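Local structure of proline dehydrogenase (Deinococcus radiodurans, 4H6Q) at residues I42-E53 with K83-I93; D114-A125 with Q150-F158. The protein catalyses the FAD-dependent oxidation of L-proline to delta-1-pyrroline-5-carboxylate, the first step in breaking proline down to glutamate, passing the electrons to a quinone. One frame throughout, in Å; residues are numbered along the deposited sequence.

In the fold
Contacts 1 and 2 are two joints in the outer helical layer of one beta8-alpha8 barrel, and they follow each other along the chain. Contact 1 sets helix 42-54 against the C-terminal turns of helix 71-90 and the residues just after it; contact 2 pairs helix 115-129 with helix 144-158. Their centres lie 23 Å apart, yet they touch, because Ile-85 CD1 of helix 71-90 packs 3.7 Å from Ile-123 O of helix 115-129. Both stand outside the active site: the side chain of Leu-84 is about 13 Å from the bound tetrahydrofuran-2-carboxylic acid, and those of Val-49 and Gln-150 are about 13 and 14 Å from the FAD.

Contact 1. Residues I42-E53 with K83-I93; sequences IESAIQAVQALE and KLIEAAHAAGI
Lys-83 meets Ile-42 through the base of its side chain, its CB lying 4.1 Å from Ile-42 CD1. That same methyl also reaches the backbone N of Leu-84, whose side chain turns inward to Leu-61 and Tyr-283 of the barrel strands. One turn on, Ala-87 CB takes the other branch of Ile-42 at 3.4 Å from CG2, tighter than usual for two methyl groups. Ala-88 meets Ile-46 CD1 with both its CA and its CB; in the conformer described here, that methyl, swung back by chi2 of -56°, settles 3.7 Å from Ala-88 CA. Ala-91 CB touches Ile-46 CG2, and its carbonyl O is tied to Gln-50 NE2 by a water that donates to the carbonyl and accepts from the amide. Gly-92, with positive phi, closes the helix in a Schellman motif and brings Ile-93 round to face helix 42-54. There Ile-93 CD1 nestles between Ile-46 CG2 and Val-49 CG1, 3.9 Å from each, while Ile-93 CG2 also meets Val-49 CG1 and approaches the carboxylate of Glu-53. The apolar seam thus passes from the helix onto the chain beyond it. With segment axes 43° apart, helix 42-54, which precedes strand 58-63, packs beside helix 71-90, which follows it, both over Leu-61 of that strand, in the helical layer of a TIM barrel.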
loop_
_atom_site.group_PDB
_atom_site.type_symbol
_atom_site.label_atom_id
_atom_site.label_comp_id
_atom_site.label_asym_id
_atom_site.label_seq_id
_atom_site.Cartn_x
_atom_site.Cartn_y
_atom_site.Cartn_z
ATOM N N ILE A 42 1.426 17.645 -3.878
ATOM C CA ILE A 42 0.276 17.311 -3.035
ATOM C C ILE A 42 -1.038 17.714 -3.723
ATOM O O ILE A 42 -2.011 16.950 -3.685
ATOM C CB ILE A 42 0.406 18.030 -1.648
ATOM C CG1 ILE A 42 1.557 17.403 -0.835
ATOM C CG2 ILE A 42 -0.914 17.986 -0.842
ATOM C CD1 ILE A 42 1.981 18.212 0.415
ATOM N N GLU A 43 -1.079 18.896 -4.356
ATOM C CA GLU A 43 -2.309 19.358 -5.010
ATOM C C GLU A 43 -2.801 18.396 -6.095
ATOM O O GLU A 43 -3.999 18.093 -6.168
ATOM C CB GLU A 43 -2.128 20.783 -5.565
ATOM N N SER A 44 -1.870 17.866 -6.892
ATOM C CA SER A 44 -2.252 16.958 -7.948
ATOM C C SER A 44 -2.783 15.663 -7.345
ATOM O O SER A 44 -3.705 15.055 -7.895
ATOM C CB SER A 44 -1.096 16.681 -8.939
ATOM O OG SER A 44 -0.001 15.962 -8.346
ATOM N N ALA A 45 -2.225 15.228 -6.211
ATOM C CA ALA A 45 -2.684 14.004 -5.595
ATOM C C ALA A 45 -4.108 14.187 -5.000
ATOM O O ALA A 45 -4.964 13.308 -5.125
ATOM C CB ALA A 45 -1.681 13.570 -4.485
ATOM N N ILE A 46 -4.334 15.309 -4.329
ATOM C CA ILE A 46 -5.639 15.584 -3.729
ATOM C C ILE A 46 -6.707 15.656 -4.830
ATOM O O ILE A 46 -7.813 15.095 -4.706
ATOM C CB ILE A 46 -5.606 16.910 -2.929
ATOM C CG1 ILE A 46 -4.632 16.809 -1.737
ATOM C CG2 ILE A 46 -7.028 17.377 -2.523
ATOM C CD1 ILE A 46 -4.921 15.660 -0.801
ATOM N N GLN A 47 -6.396 16.334 -5.931
ATOM C CA GLN A 47 -7.331 16.406 -7.065
ATOM C C GLN A 47 -7.652 15.003 -7.620
ATOM O O GLN A 47 -8.820 14.707 -7.958
ATOM C CB GLN A 47 -6.793 17.308 -8.177
ATOM C CG GLN A 47 -6.853 18.800 -7.802
ATOM C CD GLN A 47 -6.020 19.698 -8.703
ATOM O OE1 GLN A 47 -5.233 19.216 -9.528
ATOM N NE2 GLN A 47 -6.169 21.021 -8.536
ATOM N N ALA A 48 -6.647 14.129 -7.682
ATOM C CA ALA A 48 -6.886 12.791 -8.187
ATOM C C ALA A 48 -7.752 12.006 -7.224
ATOM O O ALA A 48 -8.618 11.235 -7.662
ATOM C CB ALA A 48 -5.547 12.064 -8.454
ATOM N N VAL A 49 -7.543 12.143 -5.906
ATOM C CA VAL A 49 -8.420 11.474 -4.951
ATOM C C VAL A 49 -9.855 11.997 -5.032
ATOM O O VAL A 49 -10.803 11.205 -5.003
ATOM C CB VAL A 49 -7.892 11.571 -3.508
ATOM C CG1 VAL A 49 -8.910 10.966 -2.497
ATOM C CG2 VAL A 49 -6.569 10.836 -3.403
ATOM N N GLN A 50 -10.030 13.315 -5.204
ATOM C CA GLN A 50 -11.376 13.858 -5.341
ATOM C C GLN A 50 -12.081 13.289 -6.579
ATOM O O GLN A 50 -13.279 12.984 -6.544
ATOM C CB GLN A 50 -11.323 15.386 -5.372
ATOM C CG GLN A 50 -10.931 15.974 -4.004
ATOM C CD GLN A 50 -10.730 17.447 -4.028
ATOM O OE1 GLN A 50 -10.279 18.012 -5.045
ATOM N NE2 GLN A 50 -11.032 18.103 -2.910
ATOM N N ALA A 51 -11.329 13.112 -7.668
ATOM C CA ALA A 51 -11.894 12.512 -8.868
ATOM C C ALA A 51 -12.307 11.062 -8.623
ATOM O O ALA A 51 -13.373 10.646 -9.108
ATOM C CB ALA A 51 -10.957 12.642 -10.075
ATOM N N LEU A 52 -11.481 10.277 -7.927
ATOM C CA LEU A 52 -11.851 8.906 -7.591
ATOM C C LEU A 52 -13.125 8.874 -6.744
ATOM O O LEU A 52 -14.026 8.056 -6.991
ATOM C CB LEU A 52 -10.715 8.190 -6.832
ATOM C CG LEU A 52 -9.492 7.814 -7.665
ATOM C CD1 LEU A 52 -8.326 7.483 -6.727
ATOM C CD2 LEU A 52 -9.815 6.614 -8.545
ATOM N N GLU A 53 -13.224 9.757 -5.751
ATOM C CA GLU A 53 -14.385 9.756 -4.839
ATOM C C GLU A 53 -15.664 10.101 -5.573
ATOM O O GLU A 53 -16.726 9.561 -5.245
ATOM C CB GLU A 53 -14.126 10.701 -3.635
ATOM C CG GLU A 53 -13.041 10.140 -2.657
ATOM C CD GLU A 53 -12.951 10.833 -1.259
ATOM O OE1 GLU A 53 -13.639 11.834 -0.983
ATOM O OE2 GLU A 53 -12.203 10.320 -0.392
ATOM N N LYS A 83 2.834 16.731 5.922
ATOM C CA LYS A 83 2.229 17.826 5.145
ATOM C C LYS A 83 1.106 17.280 4.268
ATOM O O LYS A 83 0.044 17.908 4.102
ATOM C CB LYS A 83 3.275 18.519 4.258
ATOM C CG LYS A 83 4.253 19.352 5.034
ATOM C CD LYS A 83 5.262 19.993 4.081
ATOM C CE LYS A 83 6.410 20.669 4.846
ATOM N NZ LYS A 83 6.486 20.165 6.269
ATOM N N LEU A 84 1.291 16.102 3.699
ATOM C CA LEU A 84 0.243 15.463 2.901
ATOM C C LEU A 84 -0.991 15.180 3.738
ATOM O O LEU A 84 -2.119 15.434 3.313
ATOM C CB LEU A 84 0.818 14.169 2.331
ATOM C CG LEU A 84 -0.195 13.218 1.698
ATOM C CD1 LEU A 84 -0.792 13.813 0.428
ATOM C CD2 LEU A 84 0.473 11.851 1.463
ATOM N N ILE A 85 -0.798 14.590 4.914
ATOM C CA ILE A 85 -1.935 14.279 5.796
ATOM C C ILE A 85 -2.685 15.560 6.175
ATOM O O ILE A 85 -3.933 15.588 6.190
ATOM C CB ILE A 85 -1.433 13.529 7.063
ATOM C CG1 ILE A 85 -0.936 12.136 6.682
ATOM C CG2 ILE A 85 -2.486 13.471 8.144
ATOM C CD1 ILE A 85 -0.043 11.499 7.772
ATOM N N GLU A 86 -1.967 16.632 6.509
ATOM C CA GLU A 86 -2.628 17.916 6.805
ATOM C C GLU A 86 -3.437 18.414 5.627
ATOM O O GLU A 86 -4.577 18.877 5.788
ATOM C CB GLU A 86 -1.605 18.994 7.229
ATOM C CG GLU A 86 -0.845 18.692 8.528
ATOM C CD GLU A 86 -1.610 18.919 9.791
ATOM O OE1 GLU A 86 -2.854 19.102 9.745
ATOM O OE2 GLU A 86 -0.954 18.932 10.860
ATOM N N ALA A 87 -2.880 18.326 4.424
ATOM C CA ALA A 87 -3.564 18.821 3.238
ATOM C C ALA A 87 -4.788 17.978 2.909
ATOM O O ALA A 87 -5.842 18.525 2.522
ATOM C CB ALA A 87 -2.579 18.874 2.030
ATOM N N ALA A 88 -4.671 16.656 3.034
ATOM C CA ALA A 88 -5.846 15.793 2.822
ATOM C C ALA A 88 -6.979 16.134 3.778
ATOM O O ALA A 88 -8.115 16.388 3.359
ATOM C CB ALA A 88 -5.451 14.316 2.970
ATOM N N HIS A 89 -6.642 16.226 5.058
ATOM C CA HIS A 89 -7.631 16.581 6.077
ATOM C C HIS A 89 -8.280 17.936 5.763
ATOM O O HIS A 89 -9.507 18.082 5.912
ATOM C CB HIS A 89 -6.961 16.555 7.457
ATOM C CG HIS A 89 -7.833 17.063 8.567
ATOM N ND1 HIS A 89 -9.005 16.431 8.948
ATOM C CD2 HIS A 89 -7.717 18.152 9.374
ATOM C CE1 HIS A 89 -9.584 17.112 9.935
ATOM N NE2 HIS A 89 -8.820 18.164 10.216
ATOM N N ALA A 90 -7.490 18.947 5.396
ATOM C CA ALA A 90 -8.043 20.286 5.149
ATOM C C ALA A 90 -8.984 20.286 3.951
ATOM O O ALA A 90 -9.874 21.126 3.896
ATOM C CB ALA A 90 -6.915 21.312 4.954
ATOM N N ALA A 91 -8.812 19.321 3.033
ATOM C CA ALA A 91 -9.637 19.186 1.835
ATOM C C ALA A 91 -10.889 18.334 2.097
ATOM O O ALA A 91 -11.755 18.161 1.233
ATOM C CB ALA A 91 -8.838 18.619 0.670
ATOM N N GLY A 92 -10.996 17.814 3.313
ATOM C CA GLY A 92 -12.108 16.942 3.655
ATOM C C GLY A 92 -11.929 15.491 3.275
ATOM O O GLY A 92 -12.912 14.758 3.128
ATOM N N ILE A 93 -10.681 15.081 3.082
ATOM C CA ILE A 93 -10.395 13.679 2.793
ATOM C C ILE A 93 -9.852 13.027 4.065
ATOM O O ILE A 93 -8.905 13.535 4.665
ATOM C CB ILE A 93 -9.335 13.581 1.688
ATOM C CG1 ILE A 93 -9.868 14.215 0.386
ATOM C CG2 ILE A 93 -8.935 12.123 1.452
ATOM C CD1 ILE A 93 -8.818 14.449 -0.666
HETATM O O HOH W 1 -12.834 16.717 -0.861
#

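Contact 2. Residues D114-A125 with Q150-F158; sequences DLGLTNARRIIA and QFRTLVGEF
Two consecutive outer helices of the TIM barrel, 115-129 and 144-158, pack here at 34° with knobs-into-holes interlocking. Leu-154 is one knob, set among Leu-117, Ala-120, Arg-121 and Ile-124: its CD2 lies 3.9 Å from Leu-117 CD1, and its CD1 meets Ile-124 CD1. On the barrel side, Ile-124 rests on Ile-134 and Leu-154 on Leu-136, both of strand 133-136. Phe-158 lies farther along, with Ile-124 CG2 over one face of its ring, 3.9 Å from the centroid in a CH-pi contact. At the N-terminal end, Asp-114 OD2 caps its helix through Leu-117 N and lies 3.1 Å from Gln-150 NE2, while Asp-114 OD1 and Gln-150 OE1 are hydrogen-bonded to Gly-107 N and Gln-106 NE2, respectively. Arg-121 fits among Thr-153, Leu-154, Glu-157 and Phe-158; its chain extended from CG to NE, it grips Glu-157 side-on. NE donates to OE1 at 2.8 Å and NH2 to OE2 at 2.9 Å, each oxygen accepting through its syn lone pair, with the guanidinium and carboxylate planes only 24° apart. Leu-117 CD2 lies over one face of the guanidinium, toward its rim. A leucine in place of Arg-121 would probably leave the Glu-157 carboxylate without its charged mate and free to turn. Two bonds between nearly coplanar groups should restrict the rotation of both, so the salt bridge adds directional hold to a largely apolar interface.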
loop_
_atom_site.group_PDB
_atom_site.type_symbol
_atom_site.label_atom_id
_atom_site.label_comp_id
_atom_site.label_asym_id
_atom_site.label_seq_id
_atom_site.Cartn_x
_atom_site.Cartn_y
_atom_site.Cartn_z
ATOM N N ASP A 114 15.167 3.141 16.621
ATOM C CA ASP A 114 15.101 3.077 15.169
ATOM C C ASP A 114 14.399 4.295 14.597
ATOM O O ASP A 114 13.271 4.630 14.994
ATOM C CB ASP A 114 14.355 1.809 14.759
ATOM C CG ASP A 114 14.359 1.585 13.262
ATOM O OD1 ASP A 114 15.250 0.845 12.778
ATOM O OD2 ASP A 114 13.502 2.187 12.571
ATOM N N LEU A 115 15.058 4.974 13.666
ATOM C CA LEU A 115 14.517 6.224 13.097
ATOM C C LEU A 115 13.232 6.017 12.295
ATOM O O LEU A 115 12.327 6.870 12.307
ATOM C CB LEU A 115 15.570 6.835 12.162
ATOM C CG LEU A 115 15.266 8.208 11.533
ATOM C CD1 LEU A 115 14.890 9.251 12.603
ATOM C CD2 LEU A 115 16.411 8.690 10.639
ATOM N N GLY A 116 13.103 4.878 11.605
ATOM C CA GLY A 116 11.852 4.512 10.963
ATOM C C GLY A 116 10.700 4.418 11.954
ATOM O O GLY A 116 9.589 4.909 11.679
ATOM N N LEU A 117 10.946 3.781 13.094
ATOM C CA LEU A 117 9.921 3.670 14.118
ATOM C C LEU A 117 9.559 5.051 14.687
ATOM O O LEU A 117 8.375 5.380 14.848
ATOM C CB LEU A 117 10.379 2.747 15.241
ATOM C CG LEU A 117 9.364 2.467 16.371
ATOM C CD1 LEU A 117 8.210 1.676 15.808
ATOM C CD2 LEU A 117 10.010 1.668 17.495
ATOM N N THR A 118 10.544 5.887 14.988
ATOM C CA THR A 118 10.129 7.167 15.540
ATOM C C THR A 118 9.447 8.052 14.502
ATOM O O THR A 118 8.467 8.723 14.872
ATOM C CB THR A 118 11.242 7.950 16.180
ATOM O OG1 THR A 118 12.178 8.287 15.163
ATOM C CG2 THR A 118 11.941 7.126 17.241
ATOM N N ASN A 119 9.829 8.001 13.228
ATOM C CA ASN A 119 9.091 8.782 12.234
ATOM C C ASN A 119 7.720 8.190 11.995
ATOM O O ASN A 119 6.750 8.952 11.802
ATOM C CB ASN A 119 9.882 8.875 10.920
ATOM C CG ASN A 119 10.974 9.950 11.003
ATOM O OD1 ASN A 119 10.783 11.011 11.620
ATOM N ND2 ASN A 119 12.148 9.682 10.388
ATOM N N ALA A 120 7.601 6.853 11.974
ATOM C CA ALA A 120 6.269 6.254 11.782
ATOM C C ALA A 120 5.315 6.633 12.913
ATOM O O ALA A 120 4.118 6.872 12.672
ATOM C CB ALA A 120 6.363 4.733 11.666
ATOM N N ARG A 121 5.813 6.719 14.137
ATOM C CA ARG A 121 4.976 7.174 15.247
ATOM C C ARG A 121 4.393 8.555 14.982
ATOM O O ARG A 121 3.203 8.808 15.243
ATOM C CB ARG A 121 5.783 7.210 16.549
ATOM C CG ARG A 121 5.994 5.840 17.171
ATOM C CD ARG A 121 6.955 5.954 18.333
ATOM N NE ARG A 121 7.023 4.681 19.037
ATOM C CZ ARG A 121 8.105 4.212 19.635
ATOM N NH1 ARG A 121 9.229 4.900 19.584
ATOM N NH2 ARG A 121 8.069 3.037 20.247
ATOM N N ARG A 122 5.197 9.481 14.468
ATOM C CA ARG A 122 4.732 10.852 14.203
ATOM C C ARG A 122 3.688 10.864 13.090
ATOM O O ARG A 122 2.676 11.593 13.172
ATOM C CB ARG A 122 5.909 11.762 13.805
ATOM C CG ARG A 122 7.012 11.818 14.840
ATOM C CD ARG A 122 8.038 12.873 14.474
ATOM N NE ARG A 122 8.693 12.739 13.177
ATOM C CZ ARG A 122 8.564 13.627 12.174
ATOM N NH1 ARG A 122 7.768 14.679 12.272
ATOM N NH2 ARG A 122 9.254 13.481 11.094
ATOM N N ILE A 123 3.936 10.087 12.036
ATOM C CA ILE A 123 2.996 9.991 10.932
ATOM C C ILE A 123 1.651 9.393 11.390
ATOM O O ILE A 123 0.566 9.933 11.074
ATOM C CB ILE A 123 3.621 9.172 9.786
ATOM C CG1 ILE A 123 4.826 9.951 9.179
ATOM C CG2 ILE A 123 2.583 8.758 8.726
ATOM C CD1 ILE A 123 5.723 9.071 8.278
ATOM N N ILE A 124 1.711 8.278 12.119
ATOM C CA ILE A 124 0.478 7.611 12.522
ATOM C C ILE A 124 -0.287 8.472 13.533
ATOM O O ILE A 124 -1.524 8.559 13.468
ATOM C CB ILE A 124 0.756 6.212 13.101
ATOM C CG1 ILE A 124 1.436 5.320 12.062
ATOM C CG2 ILE A 124 -0.575 5.576 13.631
ATOM C CD1 ILE A 124 2.118 4.107 12.689
ATOM N N ALA A 125 0.417 9.130 14.459
ATOM C CA ALA A 125 -0.254 10.005 15.430
ATOM C C ALA A 125 -1.041 11.095 14.695
ATOM O O ALA A 125 -2.166 11.413 15.084
ATOM C CB ALA A 125 0.783 10.609 16.382
ATOM N N GLN A 150 7.899 -3.990 14.065
ATOM C CA GLN A 150 7.505 -2.595 14.230
ATOM C C GLN A 150 5.987 -2.435 14.095
ATOM O O GLN A 150 5.359 -1.663 14.852
ATOM C CB GLN A 150 8.258 -1.704 13.265
ATOM C CG GLN A 150 9.755 -1.643 13.548
ATOM C CD GLN A 150 10.558 -0.827 12.551
ATOM O OE1 GLN A 150 10.220 -0.727 11.380
ATOM N NE2 GLN A 150 11.645 -0.226 13.038
ATOM N N PHE A 151 5.377 -3.186 13.170
ATOM C CA PHE A 151 3.908 -3.206 13.064
ATOM C C PHE A 151 3.249 -3.605 14.384
ATOM O O PHE A 151 2.332 -2.909 14.872
ATOM C CB PHE A 151 3.458 -4.129 11.940
ATOM C CG PHE A 151 1.977 -4.261 11.854
ATOM C CD1 PHE A 151 1.173 -3.153 11.520
ATOM C CD2 PHE A 151 1.373 -5.489 12.079
ATOM C CE1 PHE A 151 -0.209 -3.280 11.464
ATOM C CE2 PHE A 151 -0.028 -5.613 12.009
ATOM C CZ PHE A 151 -0.825 -4.510 11.678
ATOM N N ARG A 152 3.722 -4.684 15.008
ATOM C CA ARG A 152 3.139 -5.120 16.283
ATOM C C ARG A 152 3.312 -4.033 17.346
ATOM O O ARG A 152 2.355 -3.713 18.078
ATOM C CB ARG A 152 3.794 -6.440 16.712
ATOM C CG ARG A 152 3.358 -6.924 18.081
ATOM C CD ARG A 152 3.901 -8.329 18.400
ATOM N NE ARG A 152 3.254 -9.363 17.592
ATOM C CZ ARG A 152 2.083 -9.934 17.876
ATOM N NH1 ARG A 152 1.398 -9.576 18.972
ATOM N NH2 ARG A 152 1.573 -10.885 17.072
ATOM N N THR A 153 4.505 -3.428 17.428
ATOM C CA THR A 153 4.703 -2.316 18.361
ATOM C C THR A 153 3.693 -1.162 18.110
ATOM O O THR A 153 3.082 -0.625 19.044
ATOM C CB THR A 153 6.139 -1.790 18.258
ATOM O OG1 THR A 153 7.026 -2.837 18.644
ATOM C CG2 THR A 153 6.376 -0.542 19.127
ATOM N N LEU A 154 3.528 -0.789 16.848
ATOM C CA LEU A 154 2.716 0.355 16.493
ATOM C C LEU A 154 1.233 0.077 16.707
ATOM O O LEU A 154 0.479 0.994 17.109
ATOM C CB LEU A 154 2.982 0.814 15.050
ATOM C CG LEU A 154 4.389 1.405 14.897
ATOM C CD1 LEU A 154 4.806 1.404 13.423
ATOM C CD2 LEU A 154 4.479 2.827 15.521
ATOM N N VAL A 155 0.780 -1.146 16.446
ATOM C CA VAL A 155 -0.610 -1.509 16.779
ATOM C C VAL A 155 -0.850 -1.332 18.285
ATOM O O VAL A 155 -1.890 -0.787 18.719
ATOM C CB VAL A 155 -0.947 -2.961 16.351
ATOM C CG1 VAL A 155 -2.282 -3.456 16.981
ATOM C CG2 VAL A 155 -1.025 -3.055 14.847
ATOM N N GLY A 156 0.112 -1.744 19.108
ATOM C CA GLY A 156 0.018 -1.559 20.541
ATOM C C GLY A 156 -0.117 -0.108 20.968
ATOM O O GLY A 156 -0.855 0.213 21.911
ATOM N N GLU A 157 0.587 0.777 20.258
ATOM C CA GLU A 157 0.561 2.208 20.570
ATOM C C GLU A 157 -0.629 3.012 20.035
ATOM O O GLU A 157 -1.114 3.927 20.717
ATOM C CB GLU A 157 1.884 2.857 20.154
ATOM C CG GLU A 157 3.041 2.288 20.904
ATOM C CD GLU A 157 4.373 2.764 20.411
ATOM O OE1 GLU A 157 4.448 3.613 19.481
ATOM O OE2 GLU A 157 5.365 2.270 20.990
ATOM N N PHE A 158 -1.141 2.638 18.877
ATOM C CA PHE A 158 -2.134 3.435 18.155
ATOM C C PHE A 158 -3.425 2.731 17.843
ATOM O O PHE A 158 -4.398 3.414 17.565
ATOM C CB PHE A 158 -1.509 3.950 16.807
ATOM C CG PHE A 158 -0.342 4.868 17.027
ATOM C CD1 PHE A 158 -0.544 6.186 17.469
ATOM C CD2 PHE A 158 0.953 4.405 16.861
ATOM C CE1 PHE A 158 0.535 7.039 17.717
ATOM C CE2 PHE A 158 2.037 5.239 17.113
ATOM C CZ PHE A 158 1.844 6.551 17.555
#